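Local coordinates for enterobactin biosynthesis protein YbdZ (Escherichia coli, PDB 5JA1), which takes part in enterobactin biosynthesis as an MbtH-like protein required for amino acid adenylation by the non-ribosomal peptide synthetase EntF, at residues 6-18 / 24-36. Residues are numbered along the deposited sequence; the frame is centred on the assembly and turned at random.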
loop_
_atom_site.group_PDB
_atom_site.type_symbol
_atom_site.label_atom_id
_atom_site.label_comp_id
_atom_site.label_asym_id
_atom_site.label_seq_id
_atom_site.Cartn_x
_atom_site.Cartn_y
_atom_site.Cartn_z
ATOM N N SER B 6 6.937 -3.543 18.961
ATOM C CA SER B 6 6.464 -4.577 18.044
ATOM C C SER B 6 7.574 -5.549 17.663
ATOM O O SER B 6 7.791 -6.554 18.350
ATOM C CB SER B 6 5.854 -3.942 16.790
ATOM O OG SER B 6 5.496 -4.929 15.837
ATOM N N ASN B 7 8.277 -5.256 16.572
ATOM C CA ASN B 7 9.283 -6.172 16.045
ATOM C C ASN B 7 10.443 -6.295 17.031
ATOM O O ASN B 7 10.952 -5.272 17.511
ATOM C CB ASN B 7 9.778 -5.667 14.690
ATOM C CG ASN B 7 10.397 -6.761 13.836
ATOM O OD1 ASN B 7 11.142 -7.608 14.324
ATOM N ND2 ASN B 7 10.091 -6.739 12.543
ATOM N N PRO B 8 10.885 -7.514 17.367
ATOM C CA PRO B 8 11.995 -7.654 18.326
ATOM C C PRO B 8 13.327 -7.129 17.817
ATOM O O PRO B 8 14.243 -6.944 18.628
ATOM C CB PRO B 8 12.054 -9.168 18.576
ATOM C CG PRO B 8 11.417 -9.773 17.376
ATOM C CD PRO B 8 10.319 -8.823 16.997
ATOM N N PHE B 9 13.477 -6.889 16.512
ATOM C CA PHE B 9 14.730 -6.349 15.996
ATOM C C PHE B 9 14.800 -4.833 16.090
ATOM O O PHE B 9 15.902 -4.274 16.055
ATOM C CB PHE B 9 14.938 -6.775 14.542
ATOM C CG PHE B 9 15.453 -8.176 14.386
ATOM C CD1 PHE B 9 16.814 -8.429 14.371
ATOM C CD2 PHE B 9 14.577 -9.237 14.243
ATOM C CE1 PHE B 9 17.290 -9.716 14.221
ATOM C CE2 PHE B 9 15.047 -10.526 14.094
ATOM C CZ PHE B 9 16.403 -10.766 14.081
ATOM N N ASP B 10 13.659 -4.157 16.202
ATOM C CA ASP B 10 13.618 -2.709 16.337
ATOM C C ASP B 10 13.802 -2.248 17.779
ATOM O O ASP B 10 13.670 -1.052 18.054
ATOM C CB ASP B 10 12.298 -2.164 15.783
ATOM C CG ASP B 10 12.073 -2.549 14.333
ATOM O OD1 ASP B 10 13.069 -2.796 13.622
ATOM O OD2 ASP B 10 10.899 -2.600 13.904
ATOM N N ASP B 11 14.098 -3.165 18.698
ATOM C CA ASP B 11 14.268 -2.830 20.108
ATOM C C ASP B 11 15.666 -2.274 20.348
ATOM O O ASP B 11 16.648 -3.027 20.319
ATOM C CB ASP B 11 14.018 -4.060 20.983
ATOM C CG ASP B 11 14.139 -3.759 22.466
ATOM O OD1 ASP B 11 14.067 -2.571 22.845
ATOM O OD2 ASP B 11 14.296 -4.716 23.253
ATOM N N PRO B 12 15.795 -0.969 20.604
ATOM C CA PRO B 12 17.133 -0.385 20.784
ATOM C C PRO B 12 17.827 -0.846 22.053
ATOM O O PRO B 12 19.063 -0.805 22.111
ATOM C CB PRO B 12 16.856 1.122 20.815
ATOM C CG PRO B 12 15.468 1.222 21.349
ATOM C CD PRO B 12 14.726 0.020 20.824
ATOM N N GLN B 13 17.081 -1.280 23.064
ATOM C CA GLN B 13 17.657 -1.803 24.294
ATOM C C GLN B 13 17.910 -3.302 24.232
ATOM O O GLN B 13 18.400 -3.874 25.211
ATOM C CB GLN B 13 16.742 -1.490 25.482
ATOM C CG GLN B 13 16.441 -0.013 25.660
ATOM C CD GLN B 13 17.688 0.804 25.927
ATOM O OE1 GLN B 13 18.518 0.436 26.758
ATOM N NE2 GLN B 13 17.831 1.917 25.217
ATOM N N GLY B 14 17.592 -3.947 23.114
ATOM C CA GLY B 14 17.738 -5.384 23.027
ATOM C C GLY B 14 19.176 -5.817 22.807
ATOM O O GLY B 14 20.005 -5.085 22.268
ATOM N N ALA B 15 19.465 -7.037 23.247
ATOM C CA ALA B 15 20.743 -7.687 23.007
ATOM C C ALA B 15 20.608 -8.645 21.831
ATOM O O ALA B 15 19.543 -9.224 21.600
ATOM C CB ALA B 15 21.220 -8.440 24.250
ATOM N N PHE B 16 21.696 -8.807 21.083
ATOM C CA PHE B 16 21.651 -9.581 19.850
ATOM C C PHE B 16 22.918 -10.401 19.681
ATOM O O PHE B 16 24.026 -9.873 19.813
ATOM C CB PHE B 16 21.471 -8.665 18.634
ATOM C CG PHE B 16 20.175 -7.910 18.629
ATOM C CD1 PHE B 16 19.029 -8.480 18.103
ATOM C CD2 PHE B 16 20.104 -6.629 19.149
ATOM C CE1 PHE B 16 17.831 -7.786 18.096
ATOM C CE2 PHE B 16 18.912 -5.930 19.145
ATOM C CZ PHE B 16 17.775 -6.508 18.617
ATOM N N TYR B 17 22.748 -11.689 19.385
ATOM C CA TYR B 17 23.844 -12.478 18.850
ATOM C C TYR B 17 24.218 -11.969 17.462
ATOM O O TYR B 17 23.463 -11.241 16.811
ATOM C CB TYR B 17 23.464 -13.956 18.740
ATOM C CG TYR B 17 23.121 -14.662 20.031
ATOM C CD1 TYR B 17 24.102 -15.310 20.772
ATOM C CD2 TYR B 17 21.811 -14.718 20.488
ATOM C CE1 TYR B 17 23.790 -15.972 21.944
ATOM C CE2 TYR B 17 21.490 -15.379 21.660
ATOM C CZ TYR B 17 22.483 -16.003 22.384
ATOM O OH TYR B 17 22.165 -16.660 23.550
ATOM N N ILE B 18 25.396 -12.373 17.002
ATOM C CA ILE B 18 25.799 -12.196 15.612
ATOM C C ILE B 18 26.145 -13.570 15.065
ATOM O O ILE B 18 27.100 -14.208 15.528
ATOM C CB ILE B 18 26.974 -11.220 15.462
ATOM C CG1 ILE B 18 26.605 -9.859 16.056
ATOM C CG2 ILE B 18 27.349 -11.071 13.995
ATOM C CD1 ILE B 18 27.616 -8.769 15.781
ATOM N N GLY B 24 29.299 -17.158 4.518
ATOM C CA GLY B 24 29.918 -15.959 5.059
ATOM C C GLY B 24 28.979 -14.783 5.197
ATOM O O GLY B 24 29.409 -13.634 5.055
ATOM N N GLN B 25 27.705 -15.037 5.466
ATOM C CA GLN B 25 26.728 -13.979 5.665
ATOM C C GLN B 25 26.415 -13.843 7.149
ATOM O O GLN B 25 26.401 -14.830 7.890
ATOM C CB GLN B 25 25.448 -14.255 4.875
ATOM C CG GLN B 25 25.630 -14.164 3.368
ATOM C CD GLN B 25 24.410 -14.629 2.602
ATOM O OE1 GLN B 25 23.659 -15.485 3.068
ATOM N NE2 GLN B 25 24.204 -14.065 1.416
ATOM N N PHE B 26 26.171 -12.609 7.578
ATOM C CA PHE B 26 25.981 -12.295 8.985
ATOM C C PHE B 26 24.535 -11.909 9.256
ATOM O O PHE B 26 23.925 -11.153 8.494
ATOM C CB PHE B 26 26.917 -11.168 9.428
ATOM C CG PHE B 26 28.359 -11.575 9.485
ATOM C CD1 PHE B 26 28.851 -12.264 10.580
ATOM C CD2 PHE B 26 29.217 -11.279 8.442
ATOM C CE1 PHE B 26 30.175 -12.646 10.634
ATOM C CE2 PHE B 26 30.543 -11.657 8.493
ATOM C CZ PHE B 26 31.022 -12.342 9.590
ATOM N N SER B 27 23.996 -12.440 10.348
ATOM C CA SER B 27 22.641 -12.160 10.789
ATOM C C SER B 27 22.643 -11.890 12.284
ATOM O O SER B 27 23.289 -12.609 13.053
ATOM C CB SER B 27 21.702 -13.330 10.478
ATOM O OG SER B 27 20.447 -13.156 11.115
ATOM N N LEU B 28 21.928 -10.847 12.688
ATOM C CA LEU B 28 21.662 -10.624 14.099
ATOM C C LEU B 28 20.548 -11.554 14.556
ATOM O O LEU B 28 19.622 -11.865 13.802
ATOM C CB LEU B 28 21.263 -9.172 14.353
ATOM C CG LEU B 28 22.230 -8.082 13.888
ATOM C CD1 LEU B 28 21.678 -6.707 14.231
ATOM C CD2 LEU B 28 23.607 -8.284 14.502
ATOM N N TRP B 29 20.647 -12.015 15.800
ATOM C CA TRP B 29 19.589 -12.824 16.376
ATOM C C TRP B 29 19.302 -12.320 17.785
ATOM O O TRP B 29 20.233 -12.191 18.599
ATOM C CB TRP B 29 19.943 -14.314 16.404
ATOM C CG TRP B 29 18.735 -15.167 16.612
ATOM C CD1 TRP B 29 18.393 -15.842 17.747
ATOM C CD2 TRP B 29 17.687 -15.413 15.666
ATOM N NE1 TRP B 29 17.204 -16.506 17.562
ATOM C CE2 TRP B 29 16.749 -16.257 16.292
ATOM C CE3 TRP B 29 17.455 -15.007 14.348
ATOM C CZ2 TRP B 29 15.598 -16.705 15.646
ATOM C CZ3 TRP B 29 16.309 -15.451 13.707
ATOM C CH2 TRP B 29 15.396 -16.291 14.358
ATOM N N PRO B 30 18.045 -12.022 18.106
ATOM C CA PRO B 30 17.728 -11.510 19.442
ATOM C C PRO B 30 17.996 -12.558 20.511
ATOM O O PRO B 30 17.720 -13.746 20.329
ATOM C CB PRO B 30 16.236 -11.165 19.347
ATOM C CG PRO B 30 15.723 -12.007 18.229
ATOM C CD PRO B 30 16.851 -12.160 17.257
ATOM N N GLN B 31 18.549 -12.096 21.635
ATOM C CA GLN B 31 18.953 -12.998 22.708
ATOM C C GLN B 31 17.788 -13.837 23.217
ATOM O O GLN B 31 17.988 -14.979 23.647
ATOM C CB GLN B 31 19.572 -12.189 23.850
ATOM C CG GLN B 31 20.123 -13.021 24.995
ATOM C CD GLN B 31 20.616 -12.167 26.146
ATOM O OE1 GLN B 31 20.332 -10.970 26.208
ATOM N NE2 GLN B 31 21.360 -12.775 27.063
ATOM N N GLN B 32 16.569 -13.306 23.157
ATOM C CA GLN B 32 15.412 -13.959 23.756
ATOM C C GLN B 32 14.806 -15.050 22.882
ATOM O O GLN B 32 13.821 -15.670 23.297
ATOM C CB GLN B 32 14.340 -12.916 24.086
ATOM C CG GLN B 32 13.752 -12.199 22.878
ATOM C CD GLN B 32 14.596 -11.031 22.408
ATOM O OE1 GLN B 32 15.797 -10.963 22.676
ATOM N NE2 GLN B 32 13.968 -10.097 21.703
ATOM N N CYS B 33 15.358 -15.310 21.702
ATOM C CA CYS B 33 14.781 -16.273 20.776
ATOM C C CYS B 33 15.689 -17.487 20.624
ATOM O O CYS B 33 16.914 -17.389 20.748
ATOM C CB CYS B 33 14.531 -15.633 19.407
ATOM S SG CYS B 33 13.386 -14.236 19.459
ATOM N N VAL B 34 15.069 -18.636 20.357
ATOM C CA VAL B 34 15.818 -19.867 20.151
ATOM C C VAL B 34 16.670 -19.754 18.892
ATOM O O VAL B 34 16.188 -19.325 17.840
ATOM C CB VAL B 34 14.868 -21.058 20.050
ATOM N N LEU B 35 17.938 -20.142 19.006
ATOM C CA LEU B 35 18.879 -19.945 17.914
ATOM C C LEU B 35 18.474 -20.776 16.697
ATOM O O LEU B 35 18.011 -21.912 16.844
ATOM C CB LEU B 35 20.295 -20.319 18.347
ATOM C CG LEU B 35 20.987 -19.350 19.306
ATOM C CD1 LEU B 35 22.368 -19.864 19.665
ATOM C CD2 LEU B 35 21.070 -17.958 18.700
ATOM N N PRO B 36 18.630 -20.236 15.491
ATOM C CA PRO B 36 18.244 -20.978 14.289
ATOM C C PRO B 36 19.338 -21.926 13.829
ATOM O O PRO B 36 20.531 -21.703 14.055
ATOM C CB PRO B 36 18.011 -19.866 13.260
ATOM C CG PRO B 36 18.962 -18.790 13.674
ATOM C CD PRO B 36 19.047 -18.856 15.183
#
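Tyr17 and Trp29 form the hydrogen-bonded pair of an antiparallel beta hairpin. Tyr17 N donates to Trp29 O at 2.7 Å. Trp29 N returns a bond to Tyr17 O at 3.1 Å. A third bond, Gln31 N to Ala15 O at 3.0 Å, carries the pairing past the end of the strands. Phe16 with Pro30 and Ile18 with Leu28 are the non-hydrogen-bonded pairs.

Most apolar contacts fall on the two faces. On the face of Phe16 and Leu28, Ile18 CG1 lies 3.7 Å from Leu28 CD2, the two side chains running alongside each other in the same direction. Ile18 CG2 is anti to the backbone N and meets Phe26 CD1. Phe16 CE1 packs against Pro30 CB. Phe9 packs along the outer edge of strand 26-30, away from strand 16-18. The edge of its ring meets Leu28 O, and its CZ lies 3.5 Å from Pro30 CD.

On the face of Tyr17 and Trp29, Leu35 makes a CH-pi contact, with CD2 4.0 Å from the Tyr17 ring centroid. Trp29 is sandwiched between Pro36 CD over one face and Pro30 CD over the other. Its NE1 makes weak hydrogen bonds to Val34 O and Cys33 O, tying the ring to the following loop.

The Leu28 backbone hydrogen-bonds to the chain of another protein, and Asp10 salt-bridges to a basic side chain of it. The hairpin belongs to the three-stranded antiparallel sheet, with strand 16-20 central between 26-30 and 40-42. Helix 48-58 packs on the face of Ile18 and Leu28, while Tyr17 and Leu35 touch Ile41 of strand 40-42.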